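Local coordinates for CheC, inhibitor of MCP methylation / FliN fusion protein (Thermotoga maritima, PDB 4HYN) that probably dephosphorylates phosphorylated CheY at the flagellar rotor, as a member of the CheC phosphatase family, at residues Phe167-Glu172 against Ser177-Val182; Ser22-Leu27 against Ile35-Pro40. All coordinates share one frame; numbering follows the deposited sequence.

Contact 1. Residues Phe167-Glu172 against Ser177-Val182; sequences FEMEIE and SKFYQV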
ATOM      1  N   PHE A 167      -2.598  -4.644  -5.559  1.00 20.22           N
ATOM      2  CA  PHE A 167      -1.313  -5.314  -5.710  1.00 20.26           C
ATOM      3  C   PHE A 167      -1.487  -6.816  -5.588  1.00 21.58           C
ATOM      4  O   PHE A 167      -2.142  -7.294  -4.667  1.00 22.80           O
ATOM      5  CB  PHE A 167      -0.327  -4.850  -4.639  1.00 19.46           C
ATOM      6  CG  PHE A 167       0.198  -3.472  -4.858  1.00 18.86           C
ATOM      7  CD1 PHE A 167       1.131  -3.224  -5.857  1.00 18.44           C
ATOM      8  CD2 PHE A 167      -0.243  -2.410  -4.068  1.00 19.36           C
ATOM      9  CE1 PHE A 167       1.619  -1.935  -6.067  1.00 19.67           C
ATOM     10  CE2 PHE A 167       0.237  -1.122  -4.269  1.00 17.67           C
ATOM     11  CZ  PHE A 167       1.168  -0.880  -5.267  1.00 17.58           C
ATOM     12  N   GLU A 168      -0.939  -7.562  -6.539  1.00 23.18           N
ATOM     13  CA  GLU A 168      -1.012  -9.013  -6.466  1.00 24.63           C
ATOM     14  C   GLU A 168       0.362  -9.503  -5.995  1.00 23.61           C
ATOM     15  O   GLU A 168       1.386  -9.147  -6.579  1.00 21.20           O
ATOM     16  CB  GLU A 168      -1.360  -9.637  -7.816  1.00 27.75           C
ATOM     17  CG  GLU A 168      -1.744 -11.101  -7.673  1.00 36.13           C
ATOM     18  CD  GLU A 168      -1.798 -11.842  -8.988  1.00 41.24           C
ATOM     19  OE1 GLU A 168      -2.878 -11.850  -9.620  1.00 43.96           O
ATOM     20  OE2 GLU A 168      -0.764 -12.435  -9.377  1.00 44.13           O
HETATM   21  N   MSE A 169       0.383 -10.281  -4.917  1.00 22.78           N
HETATM   22  CA  MSE A 169       1.639 -10.783  -4.382  1.00 25.19           C
HETATM   23  C   MSE A 169       1.775 -12.307  -4.456  1.00 25.31           C
HETATM   24  O   MSE A 169       0.869 -13.056  -4.078  1.00 23.81           O
HETATM   25  CB  MSE A 169       1.849 -10.271  -2.952  1.00 26.83           C
HETATM   26  CG  MSE A 169       3.188 -10.643  -2.337  1.00 32.28           C
HETATM   27 SE   MSE A 169       3.590  -9.665  -0.690  1.00 42.04          SE
HETATM   28  CE  MSE A 169       2.302 -10.509   0.472  1.00 33.78           C
ATOM     29  N   GLU A 170       2.906 -12.746  -4.999  1.00 25.66           N
ATOM     30  CA  GLU A 170       3.207 -14.161  -5.142  1.00 27.54           C
ATOM     31  C   GLU A 170       4.437 -14.487  -4.312  1.00 27.03           C
ATOM     32  O   GLU A 170       5.516 -13.967  -4.562  1.00 27.06           O
ATOM     33  CB  GLU A 170       3.467 -14.516  -6.613  1.00 30.01           C
ATOM     34  CG  GLU A 170       2.234 -14.423  -7.512  1.00 35.68           C
ATOM     35  CD  GLU A 170       2.535 -14.646  -8.998  1.00 40.80           C
ATOM     36  OE1 GLU A 170       3.662 -15.077  -9.345  1.00 43.25           O
ATOM     37  OE2 GLU A 170       1.632 -14.389  -9.830  1.00 42.37           O
ATOM     38  N   ILE A 171       4.245 -15.290  -3.274  1.00 27.74           N
ATOM     39  CA  ILE A 171       5.341 -15.710  -2.418  1.00 28.46           C
ATOM     40  C   ILE A 171       5.586 -17.178  -2.743  1.00 29.94           C
ATOM     41  O   ILE A 171       4.642 -17.968  -2.838  1.00 29.70           O
ATOM     42  CB  ILE A 171       4.990 -15.552  -0.927  1.00 29.03           C
ATOM     43  CG1 ILE A 171       4.745 -14.077  -0.606  1.00 29.70           C
ATOM     44  CG2 ILE A 171       6.112 -16.092  -0.057  1.00 26.10           C
ATOM     45  CD1 ILE A 171       4.364 -13.815   0.840  1.00 32.14           C
ATOM     46  N   GLU A 172       6.857 -17.526  -2.929  1.00 30.34           N
ATOM     47  CA  GLU A 172       7.264 -18.883  -3.265  1.00 30.62           C
ATOM     48  C   GLU A 172       6.662 -19.958  -2.364  1.00 30.18           C
ATOM     49  O   GLU A 172       6.763 -19.891  -1.137  1.00 28.66           O
ATOM     50  CB  GLU A 172       8.794 -18.981  -3.256  1.00 32.57           C
ATOM     51  CG  GLU A 172       9.351 -20.297  -3.801  1.00 35.67           C
ATOM     52  CD  GLU A 172      10.866 -20.284  -3.971  1.00 38.90           C
ATOM     53  OE1 GLU A 172      11.525 -19.297  -3.560  1.00 38.60           O
ATOM     54  OE2 GLU A 172      11.400 -21.270  -4.527  1.00 39.81           O
ATOM     55  N   SER A 177      -1.886 -13.836  -3.246  1.00 25.81           N
ATOM     56  CA  SER A 177      -2.622 -13.029  -2.291  1.00 25.62           C
ATOM     57  C   SER A 177      -2.646 -11.602  -2.824  1.00 23.99           C
ATOM     58  O   SER A 177      -1.953 -11.281  -3.785  1.00 24.66           O
ATOM     59  CB  SER A 177      -1.966 -13.084  -0.907  1.00 26.52           C
ATOM     60  OG  SER A 177      -0.674 -12.508  -0.925  1.00 31.46           O
ATOM     61  N   LYS A 178      -3.483 -10.760  -2.242  1.00 22.32           N
ATOM     62  CA  LYS A 178      -3.560  -9.377  -2.681  1.00 21.54           C
ATOM     63  C   LYS A 178      -3.882  -8.419  -1.553  1.00 18.67           C
ATOM     64  O   LYS A 178      -4.387  -8.819  -0.508  1.00 18.00           O
ATOM     65  CB  LYS A 178      -4.580  -9.214  -3.813  1.00 22.40           C
ATOM     66  CG  LYS A 178      -5.992  -9.619  -3.472  1.00 26.85           C
ATOM     67  CD  LYS A 178      -6.938  -9.314  -4.636  1.00 31.34           C
ATOM     68  CE  LYS A 178      -8.357  -9.804  -4.353  1.00 33.84           C
ATOM     69  NZ  LYS A 178      -8.889  -9.278  -3.062  1.00 33.42           N
ATOM     70  N   PHE A 179      -3.491  -7.167  -1.750  1.00 16.20           N
ATOM     71  CA  PHE A 179      -3.757  -6.100  -0.799  1.00 14.81           C
ATOM     72  C   PHE A 179      -3.987  -4.811  -1.576  1.00 14.47           C
ATOM     73  O   PHE A 179      -3.744  -4.754  -2.778  1.00 14.45           O
ATOM     74  CB  PHE A 179      -2.636  -5.942   0.238  1.00 11.05           C
ATOM     75  CG  PHE A 179      -1.279  -5.683  -0.346  1.00 10.49           C
ATOM     76  CD1 PHE A 179      -0.778  -4.385  -0.431  1.00  9.70           C
ATOM     77  CD2 PHE A 179      -0.472  -6.745  -0.761  1.00  9.76           C
ATOM     78  CE1 PHE A 179       0.507  -4.146  -0.916  1.00  9.87           C
ATOM     79  CE2 PHE A 179       0.815  -6.514  -1.249  1.00 10.51           C
ATOM     80  CZ  PHE A 179       1.309  -5.209  -1.325  1.00  8.60           C
ATOM     81  N   TYR A 180      -4.448  -3.778  -0.884  1.00 15.30           N
ATOM     82  CA  TYR A 180      -4.748  -2.516  -1.532  1.00 15.32           C
ATOM     83  C   TYR A 180      -4.100  -1.302  -0.904  1.00 14.55           C
ATOM     84  O   TYR A 180      -3.806  -1.259   0.293  1.00 15.24           O
ATOM     85  CB  TYR A 180      -6.272  -2.299  -1.596  1.00 17.42           C
ATOM     86  CG  TYR A 180      -7.014  -3.394  -2.331  1.00 18.32           C
ATOM     87  CD1 TYR A 180      -7.247  -3.306  -3.703  1.00 19.37           C
ATOM     88  CD2 TYR A 180      -7.436  -4.544  -1.662  1.00 17.77           C
ATOM     89  CE1 TYR A 180      -7.875  -4.341  -4.394  1.00 20.08           C
ATOM     90  CE2 TYR A 180      -8.060  -5.584  -2.341  1.00 19.78           C
ATOM     91  CZ  TYR A 180      -8.277  -5.478  -3.709  1.00 21.49           C
ATOM     92  OH  TYR A 180      -8.888  -6.514  -4.388  1.00 23.48           O
ATOM     93  N   GLN A 181      -3.886  -0.312  -1.755  1.00 12.83           N
ATOM     94  CA  GLN A 181      -3.306   0.947  -1.361  1.00 13.41           C
ATOM     95  C   GLN A 181      -4.277   2.030  -1.813  1.00 11.22           C
ATOM     96  O   GLN A 181      -4.909   1.906  -2.863  1.00  9.87           O
ATOM     97  CB  GLN A 181      -1.948   1.155  -2.046  1.00 16.16           C
ATOM     98  CG  GLN A 181      -1.499   2.612  -2.083  1.00 18.18           C
ATOM     99  CD  GLN A 181      -0.123   2.794  -2.686  1.00 21.90           C
ATOM    100  OE1 GLN A 181       0.863   2.944  -1.967  1.00 25.51           O
ATOM    101  NE2 GLN A 181      -0.050   2.805  -4.011  1.00 23.46           N
ATOM    102  N   VAL A 182      -4.464   3.038  -0.971  1.00  9.46           N
ATOM    103  CA  VAL A 182      -5.326   4.143  -1.325  1.00  9.18           C
ATOM    104  C   VAL A 182      -4.633   5.467  -0.994  1.00 10.45           C
ATOM    105  O   VAL A 182      -4.111   5.664   0.106  1.00 10.32           O
ATOM    106  CB  VAL A 182      -6.791   3.989  -0.770  1.00  8.88           C
ATOM    107  CG1 VAL A 182      -6.901   2.806   0.158  1.00  7.22           C
ATOM    108  CG2 VAL A 182      -7.300   5.275  -0.128  1.00  7.77           C
TER
HETATM  109  O   HOH W   1       1.462 -14.338  -1.366  1.00 25.77           O
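The ring of Phe179 carries CB of Phe167 over one of its faces, offset toward the rim, a CH-pi contact with CB 3.9 Å from the ring centroid. The two phenyl planes are 28° apart, but the rings are displaced enough to share little face; CD2 of Phe167 meets CE1 of Phe179 obliquely at 3.7 Å. At the edge of the Phe167 ring, near its plane, lies CB of Gln181, with CE2 as the touching atom. The Gln181 amide plane stands 74° from this ring, while its OE1 bonds to Asn73 on the neighbouring strand. Phe179 owes its place to a chi1 of 57°, which sets CG between its own N and carbonyl carbon and turns the ring across toward Phe167 CB. The selenium of selenomethionine Met169 approaches obliquely, 4.2 Å from Phe179 CE2, and Leu81 of helix 79-89 also packs on these two side chains. Putting an alanine at Phe167 would probably open a gap beside CB of Gln181 and at CE1 of Phe179 and let the Phe179 ring turn more freely. The backbones are paired by reciprocal bonds at Phe167/Phe179 and Met169/Ser177; those donated by Phe167 N to Phe179 O (3.0 Å) and by Met169 N to Ser177 O are both nearly straight. Between them Glu168 and Lys178 form a non-hydrogen-bonded pair, their side chains on the opposite face of the sheet. A water joins Met169 O to Ser177 OG, 2.8 Å from the hydroxyl, tying main chain to side chain near the turn. This is an antiparallel beta hairpin, strands 161-171 and 177-184, whose aromatic and selenomethionine face packs on helix 79-89 in the alpha/beta CheC-like domain.

Contact 2. Residues Ser22-Leu27 against Ile35-Pro40; sequences SAATTL and IHITVP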
ATOM      1  N   SER A  22      10.270  -3.013  -5.120  1.00 19.77           N
ATOM      2  CA  SER A  22      11.475  -2.833  -4.318  1.00 19.73           C
ATOM      3  C   SER A  22      11.167  -3.318  -2.891  1.00 18.00           C
ATOM      4  O   SER A  22      11.976  -4.001  -2.259  1.00 16.39           O
ATOM      5  CB  SER A  22      11.879  -1.354  -4.320  1.00 21.16           C
ATOM      6  OG  SER A  22      13.202  -1.176  -3.856  1.00 24.81           O
ATOM      7  N   ALA A  23       9.963  -3.011  -2.422  1.00 16.89           N
ATOM      8  CA  ALA A  23       9.521  -3.429  -1.098  1.00 19.24           C
ATOM      9  C   ALA A  23       9.480  -4.957  -1.010  1.00 20.57           C
ATOM     10  O   ALA A  23       9.723  -5.535   0.050  1.00 20.32           O
ATOM     11  CB  ALA A  23       8.147  -2.856  -0.807  1.00 17.60           C
ATOM     12  N   ALA A  24       9.183  -5.597  -2.138  1.00 22.01           N
ATOM     13  CA  ALA A  24       9.101  -7.050  -2.221  1.00 23.14           C
ATOM     14  C   ALA A  24      10.480  -7.693  -2.174  1.00 24.42           C
ATOM     15  O   ALA A  24      10.653  -8.765  -1.581  1.00 23.80           O
ATOM     16  CB  ALA A  24       8.373  -7.464  -3.496  1.00 23.26           C
ATOM     17  N   THR A  25      11.454  -7.020  -2.786  1.00 24.51           N
ATOM     18  CA  THR A  25      12.828  -7.503  -2.838  1.00 25.58           C
ATOM     19  C   THR A  25      13.514  -7.505  -1.475  1.00 26.63           C
ATOM     20  O   THR A  25      14.273  -8.428  -1.169  1.00 27.34           O
ATOM     21  CB  THR A  25      13.665  -6.696  -3.852  1.00 25.11           C
ATOM     22  OG1 THR A  25      13.145  -6.908  -5.172  1.00 24.60           O
ATOM     23  CG2 THR A  25      15.118  -7.134  -3.824  1.00 25.62           C
ATOM     24  N   THR A  26      13.279  -6.467  -0.673  1.00 28.00           N
ATOM     25  CA  THR A  26      13.876  -6.401   0.663  1.00 29.79           C
ATOM     26  C   THR A  26      13.177  -7.422   1.553  1.00 28.86           C
ATOM     27  O   THR A  26      13.800  -8.061   2.395  1.00 29.79           O
ATOM     28  CB  THR A  26      13.744  -5.004   1.307  1.00 31.41           C
ATOM     29  OG1 THR A  26      12.375  -4.591   1.289  1.00 35.96           O
ATOM     30  CG2 THR A  26      14.586  -3.992   0.573  1.00 31.70           C
ATOM     31  N   LEU A  27      11.878  -7.583   1.326  1.00 28.96           N
ATOM     32  CA  LEU A  27      11.049  -8.526   2.059  1.00 28.06           C
ATOM     33  C   LEU A  27      11.543  -9.928   1.744  1.00 27.95           C
ATOM     34  O   LEU A  27      11.611 -10.795   2.612  1.00 28.18           O
ATOM     35  CB  LEU A  27       9.595  -8.362   1.601  1.00 29.45           C
ATOM     36  CG  LEU A  27       8.454  -8.730   2.545  1.00 29.03           C
ATOM     37  CD1 LEU A  27       7.878 -10.085   2.231  1.00 28.56           C
ATOM     38  CD2 LEU A  27       8.953  -8.656   3.969  1.00 31.00           C
ATOM     39  N   ILE A  35       9.787 -13.331  -3.996  1.00 27.77           N
ATOM     40  CA  ILE A  35       8.516 -12.634  -3.909  1.00 25.82           C
ATOM     41  C   ILE A  35       8.348 -11.677  -5.071  1.00 25.20           C
ATOM     42  O   ILE A  35       9.213 -10.847  -5.341  1.00 25.42           O
ATOM     43  CB  ILE A  35       8.388 -11.876  -2.575  1.00 25.25           C
ATOM     44  CG1 ILE A  35       8.513 -12.865  -1.412  1.00 23.36           C
ATOM     45  CG2 ILE A  35       7.045 -11.145  -2.510  1.00 23.48           C
ATOM     46  CD1 ILE A  35       8.725 -12.236  -0.078  1.00 23.40           C
ATOM     47  N   HIS A  36       7.238 -11.825  -5.777  1.00 24.89           N
ATOM     48  CA  HIS A  36       6.951 -10.975  -6.915  1.00 25.53           C
ATOM     49  C   HIS A  36       5.657 -10.205  -6.706  1.00 24.53           C
ATOM     50  O   HIS A  36       4.714 -10.701  -6.089  1.00 25.58           O
ATOM     51  CB  HIS A  36       6.864 -11.806  -8.199  1.00 27.64           C
ATOM     52  CG  HIS A  36       6.799 -10.977  -9.446  1.00 31.03           C
ATOM     53  ND1 HIS A  36       7.482  -9.786  -9.583  1.00 31.79           N
ATOM     54  CD2 HIS A  36       6.127 -11.163 -10.608  1.00 32.08           C
ATOM     55  CE1 HIS A  36       7.235  -9.273 -10.776  1.00 32.00           C
ATOM     56  NE2 HIS A  36       6.415 -10.089 -11.418  1.00 33.83           N
ATOM     57  N   ILE A  37       5.614  -8.990  -7.231  1.00 23.77           N
ATOM     58  CA  ILE A  37       4.433  -8.157  -7.109  1.00 25.07           C
ATOM     59  C   ILE A  37       4.008  -7.545  -8.441  1.00 23.87           C
ATOM     60  O   ILE A  37       4.836  -7.183  -9.271  1.00 25.06           O
ATOM     61  CB  ILE A  37       4.618  -7.092  -5.997  1.00 26.53           C
ATOM     62  CG1 ILE A  37       4.454  -7.765  -4.629  1.00 27.36           C
ATOM     63  CG2 ILE A  37       3.610  -5.966  -6.141  1.00 27.90           C
ATOM     64  CD1 ILE A  37       4.599  -6.830  -3.446  1.00 29.80           C
ATOM     65  N   THR A  38       2.699  -7.494  -8.650  1.00 23.48           N
ATOM     66  CA  THR A  38       2.101  -6.955  -9.865  1.00 23.12           C
ATOM     67  C   THR A  38       0.967  -6.003  -9.472  1.00 19.91           C
ATOM     68  O   THR A  38       0.473  -6.060  -8.352  1.00 18.93           O
ATOM     69  CB  THR A  38       1.591  -8.133 -10.752  1.00 26.20           C
ATOM     70  OG1 THR A  38       2.664  -8.601 -11.576  1.00 27.97           O
ATOM     71  CG2 THR A  38       0.399  -7.742 -11.626  1.00 28.45           C
ATOM     72  N   VAL A  39       0.602  -5.099 -10.375  1.00 18.20           N
ATOM     73  CA  VAL A  39      -0.472  -4.134 -10.129  1.00 18.15           C
ATOM     74  C   VAL A  39      -1.556  -4.270 -11.200  1.00 19.15           C
ATOM     75  O   VAL A  39      -1.595  -3.495 -12.162  1.00 20.52           O
ATOM     76  CB  VAL A  39       0.051  -2.684 -10.157  1.00 16.29           C
ATOM     77  CG1 VAL A  39      -1.010  -1.756  -9.628  1.00 17.08           C
ATOM     78  CG2 VAL A  39       1.331  -2.558  -9.361  1.00 13.92           C
ATOM     79  N   PRO A  40      -2.482  -5.228 -11.023  1.00 18.94           N
ATOM     80  CA  PRO A  40      -3.564  -5.457 -11.991  1.00 19.48           C
ATOM     81  C   PRO A  40      -4.605  -4.347 -12.096  1.00 19.66           C
ATOM     82  O   PRO A  40      -5.135  -4.090 -13.172  1.00 22.09           O
ATOM     83  CB  PRO A  40      -4.224  -6.746 -11.480  1.00 18.44           C
ATOM     84  CG  PRO A  40      -3.160  -7.380 -10.595  1.00 21.67           C
ATOM     85  CD  PRO A  40      -2.566  -6.188  -9.912  1.00 18.24           C
TER
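Helix 22-27 runs nearly antiparallel to strand 35-40, at 166° between their directions, with the segment axes approaching to 7.6 Å and Ala24 and Ile35 the nearest pair of CA atoms. The small side chain of Ala24 points at the strand and is shared by two isoleucines: its CB lies 4.0 Å from the CG2 branch of Ile35 and 3.8 Å from CD1 at the end of Ile37. The same methyl also rests near the carbonyl oxygen of Ile35, so that the helix can sit close to the strand backbone itself. Ile37 delivers CD1 to Ala24 through an extended arm, with CD1 anti to CA (chi2 -180°) and CG1 alongside the methyl as well. One turn further along the helix, Leu27 meets Ile35 through its CD1 branch; the 3.3 Å between Leu27 CD1 and Ile35 CD1 is shorter than methyls normally allow, so its exact value is doubtful. Ile35 thus divides its branches, CG2 going to Ala24 and CD1 to Leu27, and is engaged by two helix positions three residues apart, on the same side of the helix. Beyond the strand partner, Leu27 and Ala23 touch Met116 of helix 103-128, which packs beside this helix, and Ile37 is also covered by Met20 from the preceding turn of helix 6-30. On the strand, Ile35 and Ile37 lean in turn on Met169 and Phe167 of the adjacent strand, continuing the apolar layer. Helix 6-30 leads through a short connection into strand 35-46 within the CheC-like fold. No hydrogen bond crosses between the segments: their direct contact is aliphatic, so the fit depends on methyl shape and burial instead of directional polar bonds.

How the contacts relate
Contact 2 comes first in sequence and is complete before contact 1 begins, yet their centres lie only about 8 Å apart, in the same half of the molecule. Strand 35-46 is an outermost strand of the antiparallel sheet within the chain and neighbours strand 161-171, which is followed by strand 177-184. Probable backbone hydrogen bonds from Glu168 N to Thr38 O (2.7 Å) and from Glu170 N to His36 O join the two contacts, and the Phe167 ring packs on Val39. Contact 1 thus supplies the hairpin and contact 2 the helix laid on its neighbouring strand, together giving a helix packed on the edge region of one antiparallel sheet in the CheC-like domain.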